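D-glyceraldehyde dehydrogenase (NADP(+)) (Thermoplasma acidophilum, PDB 5IZD) oxidises D-glyceraldehyde to (R)-glycerate with NADP(+) in the non-phosphorylated Entner-Doudoroff pathway of this archaeon. Local coordinates at the interface of chains A and B. Sequence-based numbering; all coordinates share one arbitrary frame. Chains: chain A/B, D-glyceraldehyde dehydrogenase (NADP(+)).

Contact 1: the interface of chains A and B. Residues chain A 484-487; chain B 96, 99, 267, 271, 275.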
loop_
_atom_site.group_PDB
_atom_site.type_symbol
_atom_site.label_atom_id
_atom_site.label_comp_id
_atom_site.label_asym_id
_atom_site.label_seq_id
_atom_site.Cartn_x
_atom_site.Cartn_y
_atom_site.Cartn_z
ATOM N N ILE A 484 -0.738 4.709 -34.287
ATOM C CA ILE A 484 0.557 4.326 -33.759
ATOM C C ILE A 484 1.579 5.202 -34.478
ATOM O O ILE A 484 1.639 5.245 -35.716
ATOM C CB ILE A 484 0.870 2.824 -33.973
ATOM C CG1 ILE A 484 -0.239 1.940 -33.362
ATOM C CG2 ILE A 484 2.214 2.466 -33.349
ATOM C CD1 ILE A 484 -0.034 0.428 -33.516
ATOM N N ASN A 485 2.389 5.885 -33.688
ATOM C CA ASN A 485 3.235 6.962 -34.212
ATOM C C ASN A 485 4.137 6.462 -35.368
ATOM O O ASN A 485 4.367 7.182 -36.330
ATOM C CB ASN A 485 4.037 7.543 -33.048
ATOM C CG ASN A 485 5.172 8.449 -33.493
ATOM O OD1 ASN A 485 4.979 9.384 -34.289
ATOM N ND2 ASN A 485 6.384 8.192 -32.958
ATOM N N THR A 486 4.612 5.210 -35.298
ATOM C CA THR A 486 5.572 4.721 -36.292
ATOM C C THR A 486 4.991 3.878 -37.412
ATOM O O THR A 486 5.745 3.340 -38.217
ATOM C CB THR A 486 6.680 3.905 -35.612
ATOM O OG1 THR A 486 6.092 2.811 -34.859
ATOM C CG2 THR A 486 7.488 4.837 -34.680
ATOM N N VAL A 487 3.669 3.740 -37.445
ATOM C CA VAL A 487 2.966 2.993 -38.471
ATOM C C VAL A 487 2.170 4.030 -39.310
ATOM O O VAL A 487 1.290 4.702 -38.804
ATOM C CB VAL A 487 2.039 1.912 -37.840
ATOM C CG1 VAL A 487 1.182 1.258 -38.894
ATOM C CG2 VAL A 487 2.847 0.872 -37.046
ATOM N N GLU B 96 11.353 6.618 -34.450
ATOM C CA GLU B 96 11.728 5.684 -33.344
ATOM C C GLU B 96 12.768 6.347 -32.437
ATOM O O GLU B 96 12.716 6.189 -31.220
ATOM C CB GLU B 96 12.318 4.346 -33.847
ATOM C CG GLU B 96 11.306 3.430 -34.533
ATOM C CD GLU B 96 11.849 2.037 -34.838
ATOM O OE1 GLU B 96 12.768 1.568 -34.108
ATOM O OE2 GLU B 96 11.328 1.375 -35.779
ATOM N N GLU B 99 10.843 9.164 -30.359
ATOM C CA GLU B 99 10.084 8.413 -29.342
ATOM C C GLU B 99 10.975 7.834 -28.216
ATOM O O GLU B 99 10.615 7.919 -27.041
ATOM C CB GLU B 99 9.356 7.311 -30.107
ATOM C CG GLU B 99 8.659 6.180 -29.457
ATOM C CD GLU B 99 8.036 5.394 -30.624
ATOM O OE1 GLU B 99 7.032 5.925 -31.272
ATOM O OE2 GLU B 99 8.657 4.377 -31.015
ATOM N N LYS B 267 -2.425 -3.191 -37.818
ATOM C CA LYS B 267 -1.647 -2.053 -37.346
ATOM C C LYS B 267 -0.727 -2.445 -36.205
ATOM O O LYS B 267 0.453 -2.209 -36.280
ATOM C CB LYS B 267 -2.516 -0.880 -36.883
ATOM C CG LYS B 267 -3.083 -0.082 -38.004
ATOM C CD LYS B 267 -4.019 0.974 -37.449
ATOM C CE LYS B 267 -4.624 1.793 -38.599
ATOM N NZ LYS B 267 -5.694 2.655 -37.993
ATOM N N TRP B 271 3.570 -2.856 -35.935
ATOM C CA TRP B 271 4.331 -2.316 -34.847
ATOM C C TRP B 271 5.086 -3.415 -34.075
ATOM O O TRP B 271 6.303 -3.332 -33.916
ATOM C CB TRP B 271 3.459 -1.480 -33.892
ATOM C CG TRP B 271 4.291 -1.070 -32.730
ATOM C CD1 TRP B 271 5.111 0.033 -32.640
ATOM C CD2 TRP B 271 4.488 -1.810 -31.542
ATOM N NE1 TRP B 271 5.790 -0.002 -31.461
ATOM C CE2 TRP B 271 5.418 -1.112 -30.763
ATOM C CE3 TRP B 271 3.958 -2.996 -31.054
ATOM C CZ2 TRP B 271 5.837 -1.568 -29.520
ATOM C CZ3 TRP B 271 4.381 -3.473 -29.824
ATOM C CH2 TRP B 271 5.310 -2.755 -29.061
ATOM N N TRP B 275 8.782 -2.670 -35.493
ATOM C CA TRP B 275 9.399 -1.679 -34.619
ATOM C C TRP B 275 10.758 -2.149 -34.197
ATOM O O TRP B 275 10.921 -3.281 -33.706
ATOM C CB TRP B 275 8.545 -1.440 -33.391
ATOM C CG TRP B 275 8.847 -0.249 -32.516
ATOM C CD1 TRP B 275 8.757 1.086 -32.853
ATOM C CD2 TRP B 275 9.099 -0.273 -31.104
ATOM N NE1 TRP B 275 8.978 1.879 -31.754
ATOM C CE2 TRP B 275 9.225 1.087 -30.676
ATOM C CE3 TRP B 275 9.266 -1.289 -30.173
ATOM C CZ2 TRP B 275 9.493 1.428 -29.367
ATOM C CZ3 TRP B 275 9.531 -0.950 -28.849
ATOM C CH2 TRP B 275 9.647 0.394 -28.457
#
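A:Asn485 and B:Trp275 grip the two carboxylate oxygens of B:Glu99, one from each chain. In this aldehyde dehydrogenase the C-terminal tail of one subunit thus docks on its neighbour, across helices 94-112 and 262-274. OE1 of B:Glu99 accepts a hydrogen bond from the side-chain amide ND2 of A:Asn485 at 2.9 Å, nearly straight (169° at H). The donor comes from above the carboxylate plane, while the oxygen lies almost in the plane of the amide. Within chain B, the indole NE1 of B:Trp275 donates to OE2 of B:Glu99 at 2.6 Å, close to its own ring plane, a bond that is likely to hold the carboxylate's orientation for A:Asn485. B:Glu99 reaches the tail with CG anti to the backbone N (chi1 169°) and its chain extended beyond. The methyl CG2 of A:Thr486 packs 3.6 Å from OE1 of B:Glu99. The hydroxyl OG1 of A:Thr486 points towards the indoles, lying in plane at the edge of B:Trp271, 3.7 Å from CD1. The two tryptophans brace each other: NE1 of B:Trp271 sits over the rim of one face of B:Trp275. Earlier in the tail, A:Ile484 meets B:Trp271 at about a right angle, CG2 of A:Ile484 touching CD1 of B:Trp271 at 3.8 Å; the other branch, CD1 of A:Ile484, reaches the carbonyl O of B:Lys267. After A:Thr486, A:Val487 sets CG2 against CB of B:Trp271 at 4.0 Å.

Contact 2: the interface of chains A and B. Residues chain A 267, 270, 300, 304, 307; chain B 487, 491-492.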
loop_
_atom_site.group_PDB
_atom_site.type_symbol
_atom_site.label_atom_id
_atom_site.label_comp_id
_atom_site.label_asym_id
_atom_site.label_seq_id
_atom_site.Cartn_x
_atom_site.Cartn_y
_atom_site.Cartn_z
ATOM N N LYS A 267 20.428 -10.706 30.319
ATOM C CA LYS A 267 19.330 -11.618 30.077
ATOM C C LYS A 267 19.173 -11.899 28.592
ATOM O O LYS A 267 19.028 -13.066 28.177
ATOM C CB LYS A 267 18.025 -11.029 30.545
ATOM C CG LYS A 267 17.768 -11.169 32.019
ATOM C CD LYS A 267 16.399 -10.548 32.323
ATOM C CE LYS A 267 16.100 -10.614 33.803
ATOM N NZ LYS A 267 14.916 -9.770 34.109
ATOM N N LEU A 270 22.134 -13.994 27.230
ATOM C CA LEU A 270 21.953 -15.426 27.542
ATOM C C LEU A 270 21.040 -16.077 26.516
ATOM O O LEU A 270 21.332 -17.182 26.016
ATOM C CB LEU A 270 21.395 -15.620 28.945
ATOM C CG LEU A 270 22.365 -15.459 30.120
ATOM C CD1 LEU A 270 21.564 -15.464 31.435
ATOM C CD2 LEU A 270 23.390 -16.590 30.132
ATOM N N ARG A 300 30.014 -10.937 34.921
ATOM C CA ARG A 300 28.628 -11.330 35.169
ATOM C C ARG A 300 28.213 -12.378 34.123
ATOM O O ARG A 300 27.567 -13.375 34.464
ATOM C CB ARG A 300 27.681 -10.101 35.169
ATOM C CG ARG A 300 27.926 -9.184 36.360
ATOM C CD ARG A 300 26.849 -8.126 36.579
ATOM N NE ARG A 300 25.581 -8.817 36.828
ATOM C CZ ARG A 300 24.370 -8.273 36.723
ATOM N NH1 ARG A 300 24.209 -7.001 36.397
ATOM N NH2 ARG A 300 23.308 -9.036 36.997
ATOM N N LEU A 304 26.917 -16.133 34.865
ATOM C CA LEU A 304 25.621 -16.656 34.460
ATOM C C LEU A 304 25.708 -17.907 33.554
ATOM O O LEU A 304 24.894 -18.874 33.686
ATOM C CB LEU A 304 24.819 -15.573 33.777
ATOM C CG LEU A 304 24.337 -14.506 34.749
ATOM C CD1 LEU A 304 24.150 -13.229 33.972
ATOM C CD2 LEU A 304 23.035 -14.942 35.393
ATOM N N LYS A 307 26.076 -21.411 35.156
ATOM C CA LYS A 307 24.875 -21.901 35.804
ATOM C C LYS A 307 23.985 -22.728 34.892
ATOM O O LYS A 307 23.057 -23.368 35.398
ATOM C CB LYS A 307 24.050 -20.737 36.358
ATOM N N VAL B 487 14.869 -18.179 29.866
ATOM C CA VAL B 487 15.966 -17.684 30.704
ATOM C C VAL B 487 15.356 -17.634 32.084
ATOM O O VAL B 487 14.445 -16.854 32.308
ATOM C CB VAL B 487 16.464 -16.284 30.247
ATOM C CG1 VAL B 487 17.566 -15.754 31.159
ATOM C CG2 VAL B 487 16.947 -16.355 28.804
ATOM N N LEU B 491 18.076 -16.633 37.909
ATOM C CA LEU B 491 19.428 -16.177 37.742
ATOM C C LEU B 491 19.616 -14.697 38.050
ATOM O O LEU B 491 20.738 -14.249 38.173
ATOM C CB LEU B 491 19.857 -16.412 36.310
ATOM C CG LEU B 491 19.859 -17.840 35.864
ATOM C CD1 LEU B 491 19.874 -17.935 34.367
ATOM C CD2 LEU B 491 21.043 -18.560 36.445
ATOM N N PHE B 492 18.531 -13.939 38.163
ATOM C CA PHE B 492 18.625 -12.513 38.373
ATOM C C PHE B 492 17.733 -12.080 39.524
ATOM O O PHE B 492 17.597 -12.775 40.513
ATOM C CB PHE B 492 18.210 -11.747 37.102
ATOM C CG PHE B 492 19.113 -11.955 35.909
ATOM C CD1 PHE B 492 18.855 -12.951 35.014
ATOM C CD2 PHE B 492 20.169 -11.106 35.668
ATOM C CE1 PHE B 492 19.654 -13.139 33.930
ATOM C CE2 PHE B 492 20.973 -11.282 34.585
ATOM C CZ PHE B 492 20.711 -12.307 33.713
#
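B:Phe492 lies between A:Lys267 and A:Leu304, its ring sandwiched by aliphatic carbons of the other subunit. On one face CG of A:Lys267 makes a CH-pi contact, 3.6 Å from the ring centroid and displaced towards the rim. The lysine chain runs extended past the phenylalanine in the opposite direction; its CE lies just beyond the rim on the same face, 3.8 Å from CD1 of B:Phe492, and the chain carries the terminal amine NZ away from the ring. On the opposite face CD2 of A:Leu304 sits over the rim, while the other methyl, CD1, touches CZ of B:Phe492 at 3.6 Å. A:Leu270 meets the far end of the ring with CD1, 3.9 Å from CE1 of B:Phe492. This apolar slot, formed by helices 262-274 and 294-305 of the aldehyde dehydrogenase fold, receives the C-terminal tail of the partner subunit. Were B:Phe492 replaced by an alanine, A:Lys267 CG and the methyls of A:Leu304 would probably lose the ring that lies between them, and the tail a broad apolar contact. Around this core, A:Arg300 brings NH2 to within 4.0 Å of CD2 of B:Phe492, its guanidinium plane turned 68° from the ring. CD2 of A:Leu304 is also touched by CB of the preceding B:Leu491, at 3.6 Å. With CG anti to the carbonyl carbon (chi1 -61°), B:Leu491 sends one branch towards A:Leu270 and the other to A:Lys307, whose side chain is incompletely modelled. Upstream on the tail, B:Val487 divides its methyls between two helix residues: CG2 approaches the backbone O of A:Lys267, and CG1 stands 4.0 Å from CD1 of A:Leu270.

The centres of the C-alpha atoms of contact 1 and contact 2 are about 73 Å apart, at opposite ends of the two-fold symmetric A-B interface. A's tail docks on B in contact 1, B's on A in contact 2. Residues 267 and 487 and helix 262-274 serve both; by symmetry each end should carry both sets, adjoining parts of one docking site. This exchange is consistent with A and B forming one dimer of the homotetramer, though it does not show how two dimers meet. The centre of contact 1 is about 18 Å from the general base B:Glu247, that of contact 2 about 26 Å from A:Glu247, away from the catalytic centre.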